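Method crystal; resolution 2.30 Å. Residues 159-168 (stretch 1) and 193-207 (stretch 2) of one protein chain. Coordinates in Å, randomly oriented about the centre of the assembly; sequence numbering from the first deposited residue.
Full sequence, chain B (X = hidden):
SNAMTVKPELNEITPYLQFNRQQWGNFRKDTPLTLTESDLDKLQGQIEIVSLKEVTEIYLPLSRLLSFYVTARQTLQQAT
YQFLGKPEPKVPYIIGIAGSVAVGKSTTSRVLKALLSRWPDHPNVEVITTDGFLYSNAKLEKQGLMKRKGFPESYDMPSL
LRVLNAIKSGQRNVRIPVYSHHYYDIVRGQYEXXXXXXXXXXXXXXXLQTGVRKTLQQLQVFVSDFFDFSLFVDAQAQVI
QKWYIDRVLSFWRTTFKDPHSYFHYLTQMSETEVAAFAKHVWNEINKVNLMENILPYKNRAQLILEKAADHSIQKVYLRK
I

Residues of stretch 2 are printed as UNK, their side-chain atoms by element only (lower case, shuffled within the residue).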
ATOM      1  N   SER B 159     -13.405   9.527   9.739  1.00 26.66           N
ATOM      2  CA  SER B 159     -12.773  10.784  10.109  1.00 26.65           C
ATOM      3  C   SER B 159     -11.252  10.760   9.857  1.00 25.11           C
ATOM      4  O   SER B 159     -10.670  11.740   9.367  1.00 25.04           O
ATOM      5  CB  SER B 159     -13.079  11.122  11.563  1.00 27.31           C
ATOM      6  OG  SER B 159     -12.409  12.297  11.923  1.00 28.65           O
ATOM      7  N   LEU B 160     -10.605   9.651  10.184  1.00 23.78           N
ATOM      8  CA  LEU B 160      -9.191   9.548   9.927  1.00 22.59           C
ATOM      9  C   LEU B 160      -8.931   9.587   8.421  1.00 22.14           C
ATOM     10  O   LEU B 160      -8.026  10.274   7.983  1.00 21.20           O
ATOM     11  CB  LEU B 160      -8.613   8.275  10.543  1.00 22.52           C
ATOM     12  CG  LEU B 160      -7.150   7.904  10.268  1.00 20.09           C
ATOM     13  CD1 LEU B 160      -6.214   9.041  10.591  1.00 19.46           C
ATOM     14  CD2 LEU B 160      -6.805   6.676  11.099  1.00 19.79           C
ATOM     15  N   LEU B 161      -9.720   8.858   7.629  1.00 22.60           N
ATOM     16  CA  LEU B 161      -9.463   8.810   6.182  1.00 21.95           C
ATOM     17  C   LEU B 161      -9.756  10.165   5.540  1.00 22.59           C
ATOM     18  O   LEU B 161      -9.101  10.557   4.591  1.00 21.97           O
ATOM     19  CB  LEU B 161     -10.286   7.714   5.519  1.00 22.45           C
ATOM     20  CG  LEU B 161      -9.925   6.296   5.981  1.00 22.92           C
ATOM     21  CD1 LEU B 161     -10.904   5.258   5.385  1.00 23.29           C
ATOM     22  CD2 LEU B 161      -8.493   5.958   5.609  1.00 21.90           C
ATOM     23  N   ARG B 162     -10.721  10.896   6.088  1.00 23.52           N
ATOM     24  CA  ARG B 162     -11.036  12.219   5.591  1.00 24.44           C
ATOM     25  C   ARG B 162      -9.870  13.190   5.821  1.00 23.24           C
ATOM     26  O   ARG B 162      -9.550  14.015   4.954  1.00 23.69           O
ATOM     27  CB  ARG B 162     -12.317  12.726   6.254  1.00 26.39           C
ATOM     28  CG  ARG B 162     -12.687  14.179   5.952  1.00 29.18           C
ATOM     29  CD  ARG B 162     -13.869  14.642   6.843  1.00 34.43           C
ATOM     30  NE  ARG B 162     -13.677  14.357   8.277  1.00 36.45           N
ATOM     31  CZ  ARG B 162     -12.858  15.021   9.097  1.00 37.89           C
ATOM     32  NH1 ARG B 162     -12.109  16.040   8.658  1.00 38.82           N
ATOM     33  NH2 ARG B 162     -12.779  14.666  10.375  1.00 38.68           N
ATOM     34  N   VAL B 163      -9.238  13.087   6.983  1.00 22.13           N
ATOM     35  CA  VAL B 163      -8.085  13.922   7.292  1.00 20.85           C
ATOM     36  C   VAL B 163      -6.886  13.568   6.417  1.00 19.55           C
ATOM     37  O   VAL B 163      -6.248  14.449   5.847  1.00 19.99           O
ATOM     38  CB  VAL B 163      -7.705  13.826   8.773  1.00 20.61           C
ATOM     39  CG1 VAL B 163      -6.285  14.285   8.966  1.00 19.15           C
ATOM     40  CG2 VAL B 163      -8.698  14.663   9.627  1.00 20.86           C
ATOM     41  N   LEU B 164      -6.578  12.289   6.289  1.00 17.84           N
ATOM     42  CA  LEU B 164      -5.472  11.916   5.425  1.00 16.94           C
ATOM     43  C   LEU B 164      -5.775  12.299   3.976  1.00 17.09           C
ATOM     44  O   LEU B 164      -4.931  12.839   3.273  1.00 16.92           O
ATOM     45  CB  LEU B 164      -5.174  10.436   5.565  1.00 16.07           C
ATOM     46  CG  LEU B 164      -4.716  10.120   6.995  1.00 16.49           C
ATOM     47  CD1 LEU B 164      -4.611   8.620   7.247  1.00 17.75           C
ATOM     48  CD2 LEU B 164      -3.385  10.796   7.255  1.00 15.95           C
ATOM     49  N   ASN B 165      -6.989  12.020   3.531  1.00 17.54           N
ATOM     50  CA  ASN B 165      -7.396  12.388   2.190  1.00 17.95           C
ATOM     51  C   ASN B 165      -7.211  13.878   1.981  1.00 17.92           C
ATOM     52  O   ASN B 165      -6.687  14.299   0.975  1.00 17.19           O
ATOM     53  CB  ASN B 165      -8.864  12.010   1.947  1.00 18.67           C
ATOM     54  CG  ASN B 165      -9.319  12.316   0.546  1.00 19.70           C
ATOM     55  OD1 ASN B 165      -8.796  11.758  -0.416  1.00 21.73           O
ATOM     56  ND2 ASN B 165     -10.294  13.209   0.416  1.00 18.24           N
ATOM     57  N   ALA B 166      -7.649  14.670   2.948  1.00 18.66           N
ATOM     58  CA  ALA B 166      -7.537  16.113   2.831  1.00 19.29           C
ATOM     59  C   ALA B 166      -6.068  16.536   2.729  1.00 18.50           C
ATOM     60  O   ALA B 166      -5.711  17.403   1.932  1.00 18.09           O
ATOM     61  CB  ALA B 166      -8.208  16.780   3.991  1.00 20.41           C
ATOM     62  N   ILE B 167      -5.210  15.910   3.521  1.00 17.50           N
ATOM     63  CA  ILE B 167      -3.797  16.271   3.502  1.00 16.94           C
ATOM     64  C   ILE B 167      -3.204  15.932   2.137  1.00 16.54           C
ATOM     65  O   ILE B 167      -2.498  16.732   1.549  1.00 16.19           O
ATOM     66  CB  ILE B 167      -3.030  15.623   4.656  1.00 16.28           C
ATOM     67  CG1 ILE B 167      -3.494  16.244   5.982  1.00 17.49           C
ATOM     68  CG2 ILE B 167      -1.523  15.834   4.506  1.00 14.56           C
ATOM     69  CD1 ILE B 167      -2.970  15.548   7.204  1.00 15.05           C
ATOM     70  N   LYS B 168      -3.556  14.765   1.620  1.00 16.50           N
ATOM     71  CA  LYS B 168      -3.014  14.270   0.371  1.00 16.41           C
ATOM     72  C   LYS B 168      -3.714  14.875  -0.817  1.00 17.27           C
ATOM     73  O   LYS B 168      -3.350  14.588  -1.961  1.00 17.48           O
ATOM     74  CB  LYS B 168      -3.098  12.742   0.323  1.00 16.29           C
ATOM     75  CG  LYS B 168      -1.949  12.053   1.078  1.00 15.90           C
ATOM     76  CD  LYS B 168      -0.594  12.382   0.456  1.00 15.51           C
ATOM     77  CE  LYS B 168       0.454  11.345   0.800  1.00 14.21           C
ATOM     78  NZ  LYS B 168       1.752  11.663   0.179  1.00 12.75           N
ATOM     79  N   UNK B 193      -3.424  21.769  14.172  1.00 31.86           N
ATOM     80  CA  UNK B 193      -3.522  22.175  12.790  1.00 30.63           C
ATOM     81  C   UNK B 193      -2.327  21.647  12.012  1.00 28.56           C
ATOM     82  O   UNK B 193      -1.190  21.900  12.374  1.00 28.60           O
ATOM     83  c   UNK B 193      -4.958  25.555  13.740  1.00 35.55           C
ATOM     84  c   UNK B 193      -3.485  24.096  11.206  1.00 31.54           C
ATOM     85  c   UNK B 193      -3.632  23.687  12.664  1.00 32.17           C
ATOM     86  c   UNK B 193      -4.975  24.153  13.242  1.00 33.40           C
ATOM     87  N   UNK B 194      -2.621  20.863  10.979  1.00 26.60           N
ATOM     88  CA  UNK B 194      -1.657  20.381  10.026  1.00 25.04           C
ATOM     89  C   UNK B 194      -1.880  21.203   8.754  1.00 24.98           C
ATOM     90  O   UNK B 194      -2.965  21.177   8.169  1.00 25.19           O
ATOM     91  c   UNK B 194      -1.618  18.046  11.053  1.00 22.66           C
ATOM     92  c   UNK B 194      -0.953  18.370   8.651  1.00 22.73           C
ATOM     93  c   UNK B 194      -1.855  18.858   9.766  1.00 24.06           C
ATOM     94  N   UNK B 195      -0.857  21.943   8.342  1.00 24.73           N
ATOM     95  CA  UNK B 195      -0.992  22.903   7.258  1.00 25.31           C
ATOM     96  C   UNK B 195       0.032  22.709   6.133  1.00 24.27           C
ATOM     97  O   UNK B 195       0.966  23.508   5.972  1.00 24.84           O
ATOM     98  o   UNK B 195      -1.900  25.076   5.768  1.00 26.15           O
ATOM     99  c   UNK B 195      -1.135  25.375   6.719  1.00 29.13           C
ATOM    100  o   UNK B 195      -0.556  26.491   6.825  1.00 32.84           O
ATOM    101  c   UNK B 195      -0.907  24.328   7.802  1.00 26.50           C
ATOM    102  N   UNK B 196      -0.200  21.678   5.334  1.00 22.68           N
ATOM    103  CA  UNK B 196       0.701  21.273   4.245  1.00 22.01           C
ATOM    104  C   UNK B 196       2.177  21.345   4.611  1.00 21.54           C
ATOM    105  O   UNK B 196       2.956  21.992   3.932  1.00 22.52           O
ATOM    106  o   UNK B 196      -1.953  19.529   2.318  1.00 19.47           O
ATOM    107  c   UNK B 196      -0.962  21.717   2.400  1.00 21.28           C
ATOM    108  c   UNK B 196      -1.057  20.279   1.916  1.00 19.81           C
ATOM    109  c   UNK B 196       0.400  22.056   2.963  1.00 21.88           C
ATOM    110  n   UNK B 196      -0.148  19.896   1.032  1.00 15.72           N
ATOM    111  N   UNK B 197       2.565  20.653   5.690  1.00 21.27           N
ATOM    112  CA  UNK B 197       3.979  20.588   6.019  1.00 20.98           C
ATOM    113  C   UNK B 197       4.674  19.752   4.952  1.00 20.65           C
ATOM    114  O   UNK B 197       4.027  19.240   4.039  1.00 20.17           O
ATOM    115  c   UNK B 197       1.779  19.659   6.456  1.00 20.25           C
ATOM    116  c   UNK B 197       3.982  19.843   7.340  1.00 20.64           C
ATOM    117  c   UNK B 197       2.820  18.908   7.218  1.00 19.12           C
ATOM    118  N   UNK B 198       5.978  19.608   5.056  1.00 20.54           N
ATOM    119  CA  UNK B 198       6.696  18.814   4.091  1.00 20.17           C
ATOM    120  C   UNK B 198       6.529  17.346   4.419  1.00 18.98           C
ATOM    121  O   UNK B 198       6.511  16.502   3.533  1.00 18.42           O
ATOM    122  o   UNK B 198       8.779  21.430   4.668  1.00 24.31           O
ATOM    123  c   UNK B 198       8.166  19.207   4.124  1.00 21.25           C
ATOM    124  c   UNK B 198       8.366  20.649   3.768  1.00 23.47           C
ATOM    125  o   UNK B 198       8.072  20.984   2.589  1.00 23.91           O
ATOM    126  N   UNK B 199       6.417  17.054   5.711  1.00 18.76           N
ATOM    127  CA  UNK B 199       6.315  15.688   6.194  1.00 17.95           C
ATOM    128  C   UNK B 199       5.265  15.604   7.280  1.00 18.05           C
ATOM    129  O   UNK B 199       5.174  16.486   8.153  1.00 19.01           O
ATOM    130  c   UNK B 199       8.741  15.214   5.659  1.00 17.47           C
ATOM    131  c   UNK B 199      10.174  14.929   6.185  1.00 17.63           C
ATOM    132  c   UNK B 199       7.657  15.196   6.759  1.00 18.04           C
ATOM    133  c   UNK B 199       7.491  13.819   7.399  1.00 17.00           C
ATOM    134  N   UNK B 200       4.443  14.558   7.204  1.00 17.16           N
ATOM    135  CA  UNK B 200       3.539  14.223   8.271  1.00 16.74           C
ATOM    136  C   UNK B 200       3.979  12.879   8.794  1.00 16.96           C
ATOM    137  O   UNK B 200       4.144  11.929   8.024  1.00 16.83           O
ATOM    138  c   UNK B 200       1.616  15.476   7.221  1.00 16.06           C
ATOM    139  c   UNK B 200       2.083  14.119   7.773  1.00 17.20           C
ATOM    140  c   UNK B 200       1.174  13.618   8.894  1.00 14.12           C
ATOM    141  N   UNK B 201       4.212  12.786  10.096  1.00 17.48           N
ATOM    142  CA  UNK B 201       4.499  11.505  10.698  1.00 17.19           C
ATOM    143  C   UNK B 201       3.184  11.054  11.289  1.00 17.79           C
ATOM    144  O   UNK B 201       2.641  11.711  12.163  1.00 18.69           O
ATOM    145  c   UNK B 201       8.006  12.362  12.120  1.00 17.14           C
ATOM    146  c   UNK B 201       5.696  10.278  12.565  1.00 16.15           C
ATOM    147  c   UNK B 201       5.597  11.592  11.774  1.00 17.89           C
ATOM    148  c   UNK B 201       6.950  11.921  11.132  1.00 16.87           C
ATOM    149  N   UNK B 202       2.664   9.939  10.798  1.00 18.18           N
ATOM    150  CA  UNK B 202       1.376   9.420  11.249  1.00 19.22           C
ATOM    151  C   UNK B 202       1.615   8.234  12.170  1.00 19.62           C
ATOM    152  O   UNK B 202       2.039   7.176  11.718  1.00 19.92           O
ATOM    153  c   UNK B 202      -1.530   7.988   9.048  1.00 19.89           C
ATOM    154  c   UNK B 202      -1.714   9.499  11.060  1.00 20.26           C
ATOM    155  c   UNK B 202      -0.863   8.459  10.336  1.00 20.25           C
ATOM    156  c   UNK B 202       0.533   9.009  10.040  1.00 18.79           C
ATOM    157  N   UNK B 203       1.382   8.410  13.462  1.00 21.38           N
ATOM    158  CA  UNK B 203       1.577   7.312  14.407  1.00 22.58           C
ATOM    159  C   UNK B 203       0.248   6.815  14.940  1.00 23.06           C
ATOM    160  O   UNK B 203      -0.672   7.595  15.179  1.00 23.15           O
ATOM    161  c   UNK B 203       2.483   7.708  15.576  1.00 23.52           C
ATOM    162  c   UNK B 203       2.212   8.965  17.753  1.00 33.22           C
ATOM    163  o   UNK B 203       1.612   8.076  18.395  1.00 37.09           O
ATOM    164  o   UNK B 203       2.863   9.883  18.296  1.00 37.64           O
ATOM    165  c   UNK B 203       2.085   8.988  16.242  1.00 28.25           C
ATOM    166  N   UNK B 204       0.160   5.502  15.102  1.00 23.51           N
ATOM    167  CA  UNK B 204      -0.942   4.882  15.818  1.00 24.59           C
ATOM    168  C   UNK B 204      -0.941   3.376  15.656  1.00 24.99           C
ATOM    169  O   UNK B 204      -0.336   2.836  14.737  1.00 24.66           O
ATOM    170  N   UNK B 205      -1.673   2.718  16.541  1.00 26.54           N
ATOM    171  CA  UNK B 205      -1.840   1.260  16.522  1.00 27.17           C
ATOM    172  C   UNK B 205      -2.262   0.700  15.152  1.00 26.36           C
ATOM    173  O   UNK B 205      -1.813  -0.371  14.747  1.00 26.79           O
ATOM    174  c   UNK B 205      -1.453   0.971  19.573  1.00 32.56           C
ATOM    175  c   UNK B 205      -3.934   0.813  19.860  1.00 32.92           C
ATOM    176  c   UNK B 205      -2.811   1.355  18.985  1.00 30.31           C
ATOM    177  c   UNK B 205      -2.928   0.849  17.543  1.00 28.23           C
ATOM    178  N   UNK B 206      -3.126   1.433  14.459  1.00 25.60           N
ATOM    179  CA  UNK B 206      -3.998   0.845  13.438  1.00 25.67           C
ATOM    180  C   UNK B 206      -3.669   1.209  12.008  1.00 24.55           C
ATOM    181  O   UNK B 206      -4.476   0.960  11.121  1.00 24.90           O
ATOM    182  c   UNK B 206      -5.612   2.795  13.756  1.00 26.47           C
ATOM    183  n   UNK B 206      -6.828   3.271  13.508  1.00 27.72           N
ATOM    184  c   UNK B 206      -5.440   1.267  13.711  1.00 26.25           C
ATOM    185  o   UNK B 206      -4.665   3.520  14.036  1.00 25.62           O
ATOM    186  N   UNK B 207      -2.511   1.815  11.772  1.00 23.66           N
ATOM    187  CA  UNK B 207      -2.274   2.452  10.475  1.00 22.66           C
ATOM    188  C   UNK B 207      -2.004   1.474   9.344  1.00 22.30           C
ATOM    189  O   UNK B 207      -2.056   1.864   8.179  1.00 22.08           O
ATOM    190  c   UNK B 207      -1.537   4.631  11.370  1.00 21.95           C
ATOM    191  c   UNK B 207       0.158   2.804  10.998  1.00 22.29           C
ATOM    192  c   UNK B 207       1.409   3.557  10.567  1.00 22.66           C
ATOM    193  c   UNK B 207      -1.135   3.463  10.517  1.00 21.96           C
TER

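Position 193 carries four carbons, forked at the first with one arm two carbons long; they reach nothing on the helix of stretch 1, and the residue is Ile193. At 194 one carbon bears two others, and CB points toward the helix, where the side chain packs against Ile167. This is Val194, whose CG1 lies 3.8 Å from CD1 of Ile167. Position 195 has two carbons, the second carrying two oxygens; its CA-to-CB bond points away from stretch 1, and it touches nothing there: a short carboxylate, Asp195, satisfied elsewhere in the structure.

Position 196 holds three carbons, the third bearing one oxygen and one nitrogen, and the end of the side chain comes close to the backbone O of Ile167; this is Gln196. Its backbone is unusual for a residue with a side chain, with phi 41° and psi 56°. The modelled OE1 of Gln196 sits 3.0 Å from the backbone O of Ile167, but the amide is probably turned over, so the atom labels deserve caution. At 197 three carbons close a ring onto the backbone nitrogen and make no contact with the helix, giving Pro197. Position 198, two carbons ending in two oxygens, well clear of the helix, is Asp198.

A second strand begins at 199, where four carbons fork at the first and one arm is two carbons long: Ile199, out of reach. At 200 one carbon carries two more and CB points toward the helix, the side chain nearing Ile167; this is Val200, with CG2 4.2 Å from CG2 of Ile167. Position 201 repeats the four-carbon fork of 199 and again touches nothing on stretch 1, as Ile201. At 202 four carbons fork at the second and pack on Leu164, giving Leu202; its CD2 approaches CD1 of Leu164 to 3.6 Å. Three carbons ending in two oxygens, out of reach of the helix, mark 203 as Glu203.

No side-chain atom exists at 204, hence Gly204, which opens a type I turn ending at 207. Position 205, four carbons forked at the second and without contact, is Leu205. At 206 two carbons end in one oxygen and one nitrogen, near Leu160: Asn206, whose ND2 is modelled 4.2 Å from CD2 of Leu160. Four carbons forked at the first, one arm two long, its end leading away, make 207 Ile207.

The contact is chiefly apolar. Strand alternation sends Val200 and Leu202 toward the helix while Ile199, Ile201 and Glu203 stay out of reach. Leu160, Leu164 and Ile167, spaced four and three residues apart, recur along one side of the helix. Ile167 contributes most, meeting Val194 and Val200 through different carbons, and the two stretches together bury 356 Å².

Stretch 2 193-207: IVDQPDIVILEGLNI
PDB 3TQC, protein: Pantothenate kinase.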